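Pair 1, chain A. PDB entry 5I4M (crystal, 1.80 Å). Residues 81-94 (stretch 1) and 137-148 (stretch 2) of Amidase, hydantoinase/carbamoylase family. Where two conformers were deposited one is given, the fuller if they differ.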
# COMPACT_ATOMS: atom_id res chain seq x y z
N THR A 81 7.01 5.67 32.33
CA THR A 81 6.94 6.68 31.28
C THR A 81 6.81 6.10 29.88
O THR A 81 6.49 6.86 28.95
CB THR A 81 8.19 7.57 31.35
OG1 THR A 81 9.35 6.75 31.45
CG2 THR A 81 8.13 8.47 32.59
N MET A 82 7.07 4.82 29.68
CA MET A 82 6.79 4.16 28.41
C MET A 82 5.47 3.40 28.43
O MET A 82 5.19 2.65 27.50
CB MET A 82 7.92 3.21 28.02
CG MET A 82 9.17 3.92 27.46
SD MET A 82 8.85 4.78 25.90
CE MET A 82 8.40 3.41 24.83
N GLY A 83 4.67 3.57 29.48
CA GLY A 83 3.40 2.88 29.55
C GLY A 83 3.47 1.44 30.00
O GLY A 83 2.44 0.75 29.99
N ASN A 84 4.65 0.95 30.37
CA ASN A 84 4.75 -0.40 30.92
C ASN A 84 3.99 -0.45 32.24
O ASN A 84 4.06 0.47 33.06
CB ASN A 84 6.21 -0.81 31.14
CG ASN A 84 7.06 -0.71 29.89
OD1 ASN A 84 6.66 -1.16 28.81
ND2 ASN A 84 8.26 -0.13 30.02
N VAL A 85 3.27 -1.55 32.46
CA VAL A 85 2.38 -1.69 33.62
C VAL A 85 2.98 -2.75 34.54
O VAL A 85 3.18 -3.90 34.12
CB VAL A 85 0.96 -2.09 33.20
CG1 VAL A 85 0.06 -2.18 34.43
CG2 VAL A 85 0.41 -1.13 32.16
N PHE A 86 3.21 -2.39 35.80
CA PHE A 86 3.82 -3.28 36.78
C PHE A 86 2.80 -3.61 37.86
O PHE A 86 2.37 -2.74 38.62
CB PHE A 86 5.07 -2.64 37.37
CG PHE A 86 6.10 -2.30 36.33
CD1 PHE A 86 6.06 -1.10 35.64
CD2 PHE A 86 7.09 -3.22 36.00
CE1 PHE A 86 7.00 -0.80 34.66
CE2 PHE A 86 8.03 -2.93 35.02
CZ PHE A 86 7.99 -1.73 34.35
N MET A 87 2.41 -4.88 37.92
CA MET A 87 1.43 -5.37 38.88
C MET A 87 2.19 -6.22 39.90
O MET A 87 2.69 -7.29 39.57
CB MET A 87 0.34 -6.16 38.16
CG MET A 87 -0.50 -5.29 37.22
SD MET A 87 -1.33 -6.18 35.88
CE MET A 87 -0.01 -6.30 34.66
N ARG A 88 2.27 -5.72 41.13
CA ARG A 88 3.21 -6.21 42.12
C ARG A 88 2.49 -6.93 43.26
O ARG A 88 1.57 -6.37 43.87
CB ARG A 88 4.04 -5.05 42.68
CG ARG A 88 5.01 -5.41 43.78
CD ARG A 88 5.84 -4.18 44.08
NE ARG A 88 6.70 -4.33 45.24
CZ ARG A 88 8.01 -4.54 45.19
NH1 ARG A 88 8.64 -4.65 44.01
NH2 ARG A 88 8.70 -4.64 46.33
N ARG A 89 2.93 -8.15 43.56
CA ARG A 89 2.48 -8.89 44.74
C ARG A 89 3.60 -8.86 45.78
O ARG A 89 4.68 -9.42 45.55
CB ARG A 89 2.11 -10.33 44.38
CG ARG A 89 1.55 -11.15 45.56
CD ARG A 89 1.33 -12.60 45.15
NE ARG A 89 0.57 -13.39 46.11
CZ ARG A 89 1.11 -14.13 47.08
NH1 ARG A 89 2.43 -14.18 47.24
NH2 ARG A 89 0.32 -14.82 47.89
N ALA A 90 3.34 -8.22 46.91
CA ALA A 90 4.36 -8.03 47.94
C ALA A 90 4.99 -9.35 48.36
O ALA A 90 4.34 -10.40 48.39
CB ALA A 90 3.76 -7.34 49.16
N GLY A 91 6.28 -9.30 48.69
CA GLY A 91 6.96 -10.41 49.32
C GLY A 91 7.16 -10.16 50.81
O GLY A 91 6.76 -9.15 51.37
N ARG A 92 7.82 -11.13 51.46
CA ARG A 92 8.11 -10.99 52.88
C ARG A 92 9.09 -9.86 53.13
O ARG A 92 8.99 -9.15 54.14
CB ARG A 92 8.65 -12.31 53.44
CG ARG A 92 8.81 -12.31 54.96
CD ARG A 92 9.58 -13.53 55.46
NE ARG A 92 11.01 -13.46 55.15
CZ ARG A 92 11.91 -12.82 55.89
NH1 ARG A 92 11.54 -12.19 57.00
NH2 ARG A 92 13.18 -12.80 55.52
N VAL A 93 10.04 -9.66 52.23
CA VAL A 93 11.08 -8.64 52.38
C VAL A 93 10.66 -7.44 51.54
O VAL A 93 10.64 -7.51 50.31
CB VAL A 93 12.46 -9.17 51.97
CG1 VAL A 93 13.51 -8.08 52.13
CG2 VAL A 93 12.83 -10.39 52.81
N ALA A 94 10.32 -6.34 52.22
CA ALA A 94 9.66 -5.23 51.54
C ALA A 94 10.52 -4.64 50.42
O ALA A 94 10.01 -4.31 49.35
CB ALA A 94 9.31 -4.15 52.56
N THR A 137 6.13 -15.35 49.41
CA THR A 137 7.44 -15.38 48.78
C THR A 137 8.39 -14.43 49.51
O THR A 137 7.98 -13.46 50.14
CB THR A 137 7.36 -15.01 47.30
OG1 THR A 137 6.85 -13.67 47.16
CG2 THR A 137 6.45 -15.98 46.56
N GLU A 138 9.69 -14.73 49.39
CA GLU A 138 10.70 -13.85 49.98
C GLU A 138 10.83 -12.56 49.17
O GLU A 138 10.75 -11.45 49.71
CB GLU A 138 12.04 -14.58 50.06
CG GLU A 138 13.12 -13.81 50.80
CD GLU A 138 13.12 -14.08 52.30
OE1 GLU A 138 14.14 -13.76 52.95
OE2 GLU A 138 12.12 -14.63 52.82
N HIS A 139 11.04 -12.69 47.88
CA HIS A 139 11.06 -11.57 46.96
C HIS A 139 9.64 -11.23 46.53
O HIS A 139 8.81 -12.13 46.36
CB HIS A 139 11.90 -11.89 45.72
CG HIS A 139 13.33 -12.19 46.01
ND1 HIS A 139 14.34 -11.28 45.78
CD2 HIS A 139 13.93 -13.31 46.50
CE1 HIS A 139 15.50 -11.82 46.11
NE2 HIS A 139 15.28 -13.05 46.55
N PRO A 140 9.33 -9.96 46.30
CA PRO A 140 8.07 -9.63 45.65
C PRO A 140 8.03 -10.24 44.26
O PRO A 140 9.07 -10.55 43.66
CB PRO A 140 8.08 -8.09 45.59
CG PRO A 140 9.53 -7.73 45.63
CD PRO A 140 10.16 -8.76 46.53
N VAL A 141 6.82 -10.43 43.75
CA VAL A 141 6.58 -10.97 42.42
C VAL A 141 5.81 -9.94 41.63
O VAL A 141 4.91 -9.29 42.17
CB VAL A 141 5.82 -12.31 42.51
CG1 VAL A 141 5.25 -12.70 41.16
CG2 VAL A 141 6.73 -13.42 43.07
N GLU A 142 6.18 -9.74 40.37
CA GLU A 142 5.49 -8.77 39.53
C GLU A 142 5.09 -9.39 38.20
O GLU A 142 5.81 -10.23 37.66
CB GLU A 142 6.37 -7.53 39.26
CG GLU A 142 6.68 -6.70 40.49
CD GLU A 142 7.43 -5.42 40.16
OE1 GLU A 142 7.86 -4.71 41.09
OE2 GLU A 142 7.61 -5.12 38.96
N VAL A 143 3.94 -8.96 37.67
CA VAL A 143 3.53 -9.23 36.30
C VAL A 143 3.57 -7.92 35.54
O VAL A 143 3.06 -6.91 36.03
CB VAL A 143 2.13 -9.85 36.23
CG1 VAL A 143 1.80 -10.28 34.80
CG2 VAL A 143 2.02 -11.02 37.19
N VAL A 144 4.16 -7.92 34.34
CA VAL A 144 4.37 -6.70 33.58
C VAL A 144 3.65 -6.81 32.24
O VAL A 144 3.64 -7.88 31.61
CB VAL A 144 5.88 -6.42 33.36
CG1 VAL A 144 6.08 -5.08 32.67
CG2 VAL A 144 6.62 -6.42 34.70
N ILE A 145 3.01 -5.71 31.82
CA ILE A 145 2.64 -5.50 30.43
C ILE A 145 3.65 -4.54 29.82
O ILE A 145 3.76 -3.39 30.26
CB ILE A 145 1.22 -4.94 30.28
CG1 ILE A 145 0.19 -5.91 30.87
CG2 ILE A 145 0.93 -4.67 28.80
CD1 ILE A 145 -1.17 -5.31 31.10
N TRP A 146 4.37 -5.00 28.80
CA TRP A 146 5.32 -4.14 28.10
C TRP A 146 4.66 -3.49 26.89
O TRP A 146 3.96 -4.15 26.13
CB TRP A 146 6.56 -4.92 27.65
CG TRP A 146 7.30 -5.59 28.77
CD1 TRP A 146 7.27 -6.92 29.09
CD2 TRP A 146 8.20 -4.97 29.70
NE1 TRP A 146 8.08 -7.16 30.18
CE2 TRP A 146 8.67 -5.98 30.56
CE3 TRP A 146 8.66 -3.66 29.88
CZ2 TRP A 146 9.57 -5.72 31.60
CZ3 TRP A 146 9.56 -3.40 30.91
CH2 TRP A 146 10.00 -4.43 31.76
N THR A 147 4.94 -2.20 26.70
CA THR A 147 4.28 -1.41 25.66
C THR A 147 4.80 -1.71 24.26
O THR A 147 6.01 -1.81 24.03
CB THR A 147 4.48 0.08 25.96
OG1 THR A 147 3.80 0.42 27.17
CG2 THR A 147 3.99 0.96 24.81
N ASN A 148 3.86 -1.80 23.30
CA ASN A 148 4.17 -1.83 21.86
C ASN A 148 5.23 -2.87 21.52
O ASN A 148 6.19 -2.59 20.79
CB ASN A 148 4.60 -0.45 21.35
CG ASN A 148 4.76 -0.44 19.83
OD1 ASN A 148 3.89 -0.93 19.11
ND2 ASN A 148 5.90 0.06 19.34
O HOH W 1 4.53 -12.55 46.13
O HOH W 2 4.27 -12.98 49.66

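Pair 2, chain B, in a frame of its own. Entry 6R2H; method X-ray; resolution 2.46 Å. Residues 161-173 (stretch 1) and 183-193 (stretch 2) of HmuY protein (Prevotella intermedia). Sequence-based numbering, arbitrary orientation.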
# COMPACT_ATOMS: atom_id res chain seq x y z
N LYS B 161 -12.82 -0.04 11.43
CA LYS B 161 -13.29 0.34 12.75
C LYS B 161 -14.65 1.05 12.68
O LYS B 161 -15.43 1.00 13.63
CB LYS B 161 -12.25 1.24 13.44
CG LYS B 161 -12.50 1.54 14.92
CD LYS B 161 -11.89 2.84 15.40
CE LYS B 161 -12.66 4.07 14.94
NZ LYS B 161 -11.94 5.34 15.24
N ASN B 162 -14.90 1.72 11.55
CA ASN B 162 -16.11 2.51 11.38
C ASN B 162 -17.27 1.60 10.96
O ASN B 162 -18.40 2.07 10.86
CB ASN B 162 -15.90 3.64 10.38
CG ASN B 162 -15.71 3.15 8.96
OD1 ASN B 162 -16.00 2.00 8.64
ND2 ASN B 162 -15.25 4.02 8.07
N GLY B 163 -16.98 0.33 10.66
CA GLY B 163 -18.04 -0.62 10.38
C GLY B 163 -18.26 -0.85 8.89
O GLY B 163 -19.08 -1.68 8.50
N ASN B 164 -17.55 -0.12 8.03
CA ASN B 164 -17.58 -0.44 6.62
C ASN B 164 -16.61 -1.59 6.36
O ASN B 164 -15.80 -1.95 7.22
CB ASN B 164 -17.19 0.75 5.74
CG ASN B 164 -18.10 1.94 5.91
OD1 ASN B 164 -19.29 1.77 6.17
ND2 ASN B 164 -17.55 3.13 5.76
N ALA B 165 -16.72 -2.17 5.16
CA ALA B 165 -15.91 -3.31 4.81
C ALA B 165 -15.72 -3.32 3.30
O ALA B 165 -16.44 -2.63 2.57
CB ALA B 165 -16.58 -4.57 5.31
N ALA B 166 -14.73 -4.10 2.83
CA ALA B 166 -14.53 -4.23 1.39
C ALA B 166 -13.92 -5.58 1.01
O ALA B 166 -13.23 -6.22 1.80
CB ALA B 166 -13.67 -3.09 0.90
N LEU B 167 -14.19 -5.99 -0.23
CA LEU B 167 -13.60 -7.18 -0.82
C LEU B 167 -12.90 -6.76 -2.10
O LEU B 167 -13.53 -6.24 -3.02
CB LEU B 167 -14.73 -8.17 -1.11
CG LEU B 167 -15.55 -8.67 0.08
CD1 LEU B 167 -16.84 -9.30 -0.42
CD2 LEU B 167 -14.76 -9.67 0.91
N ILE B 168 -11.58 -6.98 -2.16
CA ILE B 168 -10.73 -6.38 -3.17
C ILE B 168 -9.97 -7.49 -3.91
O ILE B 168 -9.38 -8.36 -3.27
CB ILE B 168 -9.75 -5.36 -2.53
CG1 ILE B 168 -10.48 -4.28 -1.72
CG2 ILE B 168 -8.78 -4.76 -3.54
CD1 ILE B 168 -9.59 -3.56 -0.73
N LYS B 169 -9.96 -7.42 -5.24
CA LYS B 169 -9.12 -8.30 -6.03
C LYS B 169 -8.24 -7.45 -6.94
O LYS B 169 -8.76 -6.66 -7.73
CB LYS B 169 -10.00 -9.28 -6.82
CG LYS B 169 -9.29 -10.16 -7.85
CD LYS B 169 -10.27 -10.97 -8.66
CE LYS B 169 -9.62 -11.83 -9.72
NZ LYS B 169 -8.70 -12.81 -9.10
N PHE B 170 -6.92 -7.60 -6.80
CA PHE B 170 -5.94 -6.80 -7.53
C PHE B 170 -5.80 -7.29 -8.96
O PHE B 170 -5.85 -8.49 -9.23
CB PHE B 170 -4.63 -6.72 -6.74
CG PHE B 170 -4.75 -5.91 -5.48
CD1 PHE B 170 -4.55 -4.53 -5.49
CD2 PHE B 170 -5.13 -6.51 -4.28
CE1 PHE B 170 -4.68 -3.78 -4.33
CE2 PHE B 170 -5.26 -5.76 -3.11
CZ PHE B 170 -5.04 -4.39 -3.15
N LYS B 171 -5.64 -6.35 -9.89
CA LYS B 171 -5.49 -6.65 -11.31
C LYS B 171 -4.04 -6.45 -11.78
O LYS B 171 -3.46 -7.38 -12.31
CB LYS B 171 -6.48 -5.87 -12.18
CG LYS B 171 -7.95 -5.96 -11.79
CD LYS B 171 -8.69 -7.17 -12.34
CE LYS B 171 -8.47 -8.45 -11.55
NZ LYS B 171 -8.55 -9.68 -12.38
N ASP B 172 -3.46 -5.25 -11.61
CA ASP B 172 -2.18 -4.94 -12.25
C ASP B 172 -1.29 -4.11 -11.31
O ASP B 172 -1.82 -3.32 -10.52
CB ASP B 172 -2.34 -4.10 -13.53
CG ASP B 172 -3.35 -4.63 -14.54
OD1 ASP B 172 -2.98 -5.55 -15.29
OD2 ASP B 172 -4.47 -4.08 -14.58
N ASN B 173 0.04 -4.27 -11.44
CA ASN B 173 1.00 -3.45 -10.70
C ASN B 173 1.89 -2.67 -11.67
O ASN B 173 2.80 -1.95 -11.24
CB ASN B 173 1.82 -4.26 -9.70
CG ASN B 173 2.75 -5.27 -10.35
OD1 ASN B 173 2.40 -5.89 -11.35
ND2 ASN B 173 3.95 -5.44 -9.80
N VAL B 183 -1.34 0.78 -9.68
CA VAL B 183 -2.20 0.02 -8.78
C VAL B 183 -3.56 -0.03 -9.47
O VAL B 183 -4.12 1.01 -9.83
CB VAL B 183 -2.29 0.67 -7.38
CG1 VAL B 183 -3.46 0.15 -6.55
CG2 VAL B 183 -0.99 0.60 -6.59
N SER B 184 -4.06 -1.26 -9.69
CA SER B 184 -5.34 -1.51 -10.33
C SER B 184 -6.05 -2.65 -9.61
O SER B 184 -5.41 -3.66 -9.32
CB SER B 184 -5.13 -1.85 -11.76
OG SER B 184 -6.35 -1.84 -12.45
N PHE B 185 -7.35 -2.50 -9.29
CA PHE B 185 -8.11 -3.57 -8.66
C PHE B 185 -9.61 -3.40 -8.89
O PHE B 185 -10.08 -2.32 -9.23
CB PHE B 185 -7.86 -3.65 -7.16
CG PHE B 185 -8.07 -2.37 -6.38
CD1 PHE B 185 -9.33 -2.04 -5.88
CD2 PHE B 185 -7.01 -1.51 -6.13
CE1 PHE B 185 -9.53 -0.88 -5.15
CE2 PHE B 185 -7.21 -0.35 -5.40
CZ PHE B 185 -8.47 -0.04 -4.90
N ASP B 186 -10.35 -4.49 -8.70
CA ASP B 186 -11.80 -4.47 -8.61
C ASP B 186 -12.18 -4.72 -7.17
O ASP B 186 -11.42 -5.35 -6.43
CB ASP B 186 -12.44 -5.55 -9.48
CG ASP B 186 -12.05 -5.45 -10.95
OD1 ASP B 186 -11.92 -4.31 -11.44
OD2 ASP B 186 -11.86 -6.50 -11.57
N TYR B 187 -13.37 -4.23 -6.78
CA TYR B 187 -13.77 -4.32 -5.39
C TYR B 187 -15.27 -4.17 -5.19
O TYR B 187 -15.97 -3.59 -6.01
CB TYR B 187 -13.07 -3.23 -4.57
CG TYR B 187 -13.46 -1.81 -4.88
CD1 TYR B 187 -12.90 -1.14 -5.95
CD2 TYR B 187 -14.34 -1.11 -4.06
CE1 TYR B 187 -13.21 0.18 -6.22
CE2 TYR B 187 -14.67 0.21 -4.32
CZ TYR B 187 -14.10 0.86 -5.40
OH TYR B 187 -14.40 2.17 -5.68
N LYS B 188 -15.73 -4.68 -4.05
CA LYS B 188 -17.09 -4.45 -3.61
C LYS B 188 -16.99 -3.71 -2.29
O LYS B 188 -16.20 -4.10 -1.43
CB LYS B 188 -17.84 -5.77 -3.42
CG LYS B 188 -18.04 -6.60 -4.68
CD LYS B 188 -18.90 -7.83 -4.43
CE LYS B 188 -19.02 -8.75 -5.63
NZ LYS B 188 -19.75 -9.99 -5.30
N PHE B 189 -17.80 -2.66 -2.14
CA PHE B 189 -17.86 -1.90 -0.91
C PHE B 189 -19.10 -2.30 -0.12
O PHE B 189 -20.18 -2.43 -0.69
CB PHE B 189 -17.78 -0.40 -1.20
CG PHE B 189 -17.61 0.45 0.03
CD1 PHE B 189 -16.41 0.46 0.71
CD2 PHE B 189 -18.66 1.21 0.51
CE1 PHE B 189 -16.26 1.23 1.85
CE2 PHE B 189 -18.52 1.97 1.67
CZ PHE B 189 -17.31 2.00 2.31
N ILE B 190 -18.92 -2.50 1.20
CA ILE B 190 -19.98 -2.95 2.08
C ILE B 190 -20.19 -1.91 3.16
O ILE B 190 -19.46 -1.88 4.16
CB ILE B 190 -19.64 -4.34 2.66
CG1 ILE B 190 -19.26 -5.32 1.55
CG2 ILE B 190 -20.78 -4.85 3.55
CD1 ILE B 190 -18.95 -6.72 2.02
N LYS B 191 -21.20 -1.05 2.95
CA LYS B 191 -21.43 0.07 3.85
C LYS B 191 -22.10 -0.43 5.13
O LYS B 191 -23.03 -1.22 5.06
CB LYS B 191 -22.30 1.12 3.16
CG LYS B 191 -22.67 2.28 4.07
CD LYS B 191 -22.64 3.65 3.42
CE LYS B 191 -22.50 4.75 4.45
NZ LYS B 191 -23.41 5.89 4.17
N LYS B 192 -21.60 0.05 6.28
CA LYS B 192 -22.17 -0.29 7.57
C LYS B 192 -23.67 -0.06 7.53
O LYS B 192 -24.10 1.02 7.13
CB LYS B 192 -21.51 0.59 8.64
CG LYS B 192 -21.58 0.05 10.06
CD LYS B 192 -22.52 0.82 10.93
CE LYS B 192 -22.04 2.23 11.19
NZ LYS B 192 -23.13 3.05 11.79
N ALA B 193 -24.47 -1.08 7.89
CA ALA B 193 -25.91 -0.97 7.69
C ALA B 193 -26.57 -0.29 8.90
O ALA B 193 -27.50 0.49 8.73
CB ALA B 193 -26.53 -2.31 7.39

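Both pairs are two-stranded antiparallel ladders, and superposing N, CA and C of 14 central residues gives an RMSD of 0.6 Å. The strand directions differ by 162° in pair 1 and 146° in pair 2, with axes approaching to 4.6 and 4.2 Å. The register is the same: Val A85, Met A87 and Arg A89 form hydrogen-bonded bridges with Ile A145, Val A143 and Val A141, as the matched Ala B165, Leu B167 and Lys B169 do with Ile B190, Lys B188 and Asp B186. Each bridge carries two backbone bonds. At the middle one of the three, Met A87 N to Val A143 O and Val A143 N to Met A87 O both measure 2.8 Å; in pair 2, Leu B167 N to Lys B188 O is 3.0 Å and Lys B188 N to Leu B167 O is 2.9 Å.

The closest side-chain match lies just before the first strand. Asn A84 and Asn B164 have side-chain centres 0.5 Å apart after superposition, both with chi1 in m, and each accepts a backbone bond through its amide oxygen: Thr A147 N to Asn A84 OD1 and Lys B192 N to Asn B164 OD1, both 2.9 Å. The preceding Gly A83 and Gly B163 also coincide. Their backbone angles, with phi at 80° and 99°, would jam a CB against the preceding carbonyl; an ideal CB would also clash with Thr A147 OG1 in pair 1 and Lys B192 CG in pair 2.

Beyond this shared end the fillings differ. On one face, Phe A86 and Val A144 match Ala B166 and Phe B189, so the aromatic ring changes strands. In pair 1, Val A144 CG1 lies over the Phe A86 ring, 4.2 Å from its centroid; in pair 2, the Phe B189 ring reaches back, its CD1 4.5 Å from Ala B166 CB. Farther along this face, Arg A88 and Glu A142 form a salt bridge (NH1 to OE1, 3.0 Å), whereas the matched Ile B168 and Tyr B187 make an apolar contact, CG1 to CB at 4.0 Å.

On the other face, the matched Met A87 and Leu B167 each reach diagonally to the matched isoleucine: Met A87 CE lies 3.8 Å from Ile A145 CG1, and Leu B167 CD1 4.1 Å from Ile B190 CD1.

The far ends diverge. Arg A92 forms a salt bridge with Glu A138 through NE to OE2 (2.8 Å) and NH2 to OE1 (2.9 Å). The matched Asp B172 makes no salt bridge across the stretches; its side chain comes no nearer to that of Ser B184 than OD2 to OG, 3.6 Å.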